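Eukaryotic translation initiation factor 4 gamma 2 (Homo sapiens, PDB 4IUL) probably acts in translation initiation as an eIF4G-family factor, whose MIF4G domain, built of HEAT repeats, interacts with the RNA helicase eIF4A. Local coordinates at residues L76-C81 and G160-L165. Sequence-based numbering, arbitrary orientation.
Sequences LYAQLC and GELGKL
L165, which lays a methyl against A78 of helix 74-87, has its backbone N bonded to the carbonyl O of L162 at 2.9 Å; this closes a turn near the C-terminal end of helix 141-163, and both leucines reach A78 with one methyl each. No hydrogen bond crosses between 76-81 and 160-165; the contacts are mainly van der Waals, methyls against carbon and against the A78 carbonyl. A78 is the central residue: its methyl points at the other segment and sits 3.9 Å from CB of E161. The leucines share one rotamer but touch with different branches. In L165 the CB points at 76-81 and CD1, anti to CA (chi2 168°), carries the chain on to 3.5 Å from O of A78, while 4.0 Å separates that CD1 from the A78 CB. L162 instead offers CD2, the other branch, which lies against CA of A78 at 3.9 Å and spans across to CB of C81, one helical turn on, at 4.2 Å. The A78 methyl is thus bordered by CD2 of L162 and CD1 of L165, with CB of E161 completing the surround. At the more open margin, the amide end of Q79 swings back over L165, with OE1 4.3 Å from CD1. Deeper in, L167 packs on both C81 and L162, L116 of helix 107-127 backs L162, and I63 of helix 53-69 lies against C81. CA of A78 and CA of L162 are 5.5 Å apart, a spacing consistent with the small methyl; helix 74-87 meets the end of helix 141-163 and the following turn by apolar fit, without a polar bond to fix their register.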
loop_
_atom_site.group_PDB
_atom_site.type_symbol
_atom_site.label_atom_id
_atom_site.label_comp_id
_atom_site.label_asym_id
_atom_site.label_seq_id
_atom_site.Cartn_x
_atom_site.Cartn_y
_atom_site.Cartn_z
ATOM N N LEU A 76 -9.468 5.093 2.744
ATOM C CA LEU A 76 -9.906 6.424 2.344
ATOM C C LEU A 76 -8.981 7.053 1.314
ATOM O O LEU A 76 -9.443 7.595 0.306
ATOM C CB LEU A 76 -9.973 7.358 3.556
ATOM C CG LEU A 76 -11.348 7.759 4.085
ATOM C CD1 LEU A 76 -11.957 6.615 4.905
ATOM C CD2 LEU A 76 -11.196 9.013 4.938
ATOM N N TYR A 77 -7.675 7.000 1.573
ATOM C CA TYR A 77 -6.707 7.591 0.655
ATOM C C TYR A 77 -6.661 6.834 -0.671
ATOM O O TYR A 77 -6.449 7.434 -1.727
ATOM C CB TYR A 77 -5.316 7.642 1.301
ATOM C CG TYR A 77 -5.299 8.426 2.599
ATOM C CD1 TYR A 77 -5.818 9.720 2.661
ATOM C CD2 TYR A 77 -4.816 7.852 3.776
ATOM C CE1 TYR A 77 -5.866 10.420 3.870
ATOM C CE2 TYR A 77 -4.861 8.540 4.985
ATOM C CZ TYR A 77 -5.390 9.820 5.027
ATOM O OH TYR A 77 -5.473 10.483 6.229
ATOM N N ALA A 78 -6.878 5.523 -0.614
ATOM C CA ALA A 78 -6.874 4.705 -1.824
ATOM C C ALA A 78 -8.016 5.134 -2.744
ATOM O O ALA A 78 -7.870 5.146 -3.965
ATOM C CB ALA A 78 -7.010 3.223 -1.468
ATOM N N GLN A 79 -9.149 5.494 -2.146
ATOM C CA GLN A 79 -10.310 5.927 -2.910
ATOM C C GLN A 79 -10.025 7.294 -3.534
ATOM O O GLN A 79 -10.471 7.595 -4.641
ATOM C CB GLN A 79 -11.538 6.007 -2.001
ATOM C CG GLN A 79 -12.870 5.993 -2.742
ATOM C CD GLN A 79 -13.101 4.708 -3.531
ATOM O OE1 GLN A 79 -12.960 3.603 -3.007
ATOM N NE2 GLN A 79 -13.468 4.853 -4.797
ATOM N N LEU A 80 -9.270 8.118 -2.817
ATOM C CA LEU A 80 -8.917 9.440 -3.323
ATOM C C LEU A 80 -8.027 9.285 -4.568
ATOM O O LEU A 80 -8.177 10.013 -5.555
ATOM C CB LEU A 80 -8.189 10.231 -2.239
ATOM C CG LEU A 80 -7.858 11.692 -2.531
ATOM C CD1 LEU A 80 -9.136 12.494 -2.771
ATOM C CD2 LEU A 80 -7.087 12.257 -1.340
ATOM N N CYS A 81 -7.112 8.321 -4.525
ATOM C CA CYS A 81 -6.230 8.076 -5.661
ATOM C C CYS A 81 -7.028 7.580 -6.876
ATOM O O CYS A 81 -6.721 7.942 -8.019
ATOM C CB CYS A 81 -5.139 7.069 -5.274
ATOM S SG CYS A 81 -3.883 7.751 -4.116
ATOM N N GLY A 160 -1.828 -2.776 -0.290
ATOM C CA GLY A 160 -2.919 -3.717 -0.449
ATOM C C GLY A 160 -4.187 -3.013 -0.913
ATOM O O GLY A 160 -4.840 -3.461 -1.865
ATOM N N GLU A 161 -4.532 -1.901 -0.265
ATOM C CA GLU A 161 -5.741 -1.156 -0.622
ATOM C C GLU A 161 -5.739 -0.596 -2.044
ATOM O O GLU A 161 -6.795 -0.467 -2.664
ATOM C CB GLU A 161 -5.986 -0.022 0.380
ATOM C CG GLU A 161 -6.479 -0.495 1.745
ATOM C CD GLU A 161 -7.811 -1.233 1.675
ATOM O OE1 GLU A 161 -7.841 -2.443 1.981
ATOM O OE2 GLU A 161 -8.831 -0.607 1.309
ATOM N N LEU A 162 -4.562 -0.253 -2.555
ATOM C CA LEU A 162 -4.450 0.275 -3.905
ATOM C C LEU A 162 -4.592 -0.871 -4.910
ATOM O O LEU A 162 -5.256 -0.728 -5.938
ATOM C CB LEU A 162 -3.102 0.977 -4.092
ATOM C CG LEU A 162 -2.876 2.296 -3.330
ATOM C CD1 LEU A 162 -1.424 2.717 -3.462
ATOM C CD2 LEU A 162 -3.799 3.384 -3.872
ATOM N N GLY A 163 -3.963 -2.002 -4.606
ATOM C CA GLY A 163 -4.052 -3.155 -5.490
ATOM C C GLY A 163 -5.503 -3.568 -5.714
ATOM O O GLY A 163 -5.902 -3.946 -6.813
ATOM N N LYS A 164 -6.296 -3.480 -4.656
ATOM C CA LYS A 164 -7.707 -3.828 -4.714
ATOM C C LYS A 164 -8.462 -3.014 -5.775
ATOM O O LYS A 164 -9.455 -3.478 -6.322
ATOM C CB LYS A 164 -8.318 -3.613 -3.325
ATOM C CG LYS A 164 -9.797 -3.912 -3.180
ATOM C CD LYS A 164 -10.169 -3.884 -1.695
ATOM C CE LYS A 164 -11.661 -3.676 -1.473
ATOM N NZ LYS A 164 -12.080 -2.278 -1.820
ATOM N N LEU A 165 -7.976 -1.812 -6.076
ATOM C CA LEU A 165 -8.616 -0.937 -7.063
ATOM C C LEU A 165 -7.828 -0.898 -8.374
ATOM O O LEU A 165 -8.063 -0.037 -9.225
ATOM C CB LEU A 165 -8.726 0.485 -6.498
ATOM C CG LEU A 165 -9.465 0.640 -5.163
ATOM C CD1 LEU A 165 -9.243 2.033 -4.595
ATOM C CD2 LEU A 165 -10.943 0.386 -5.372
#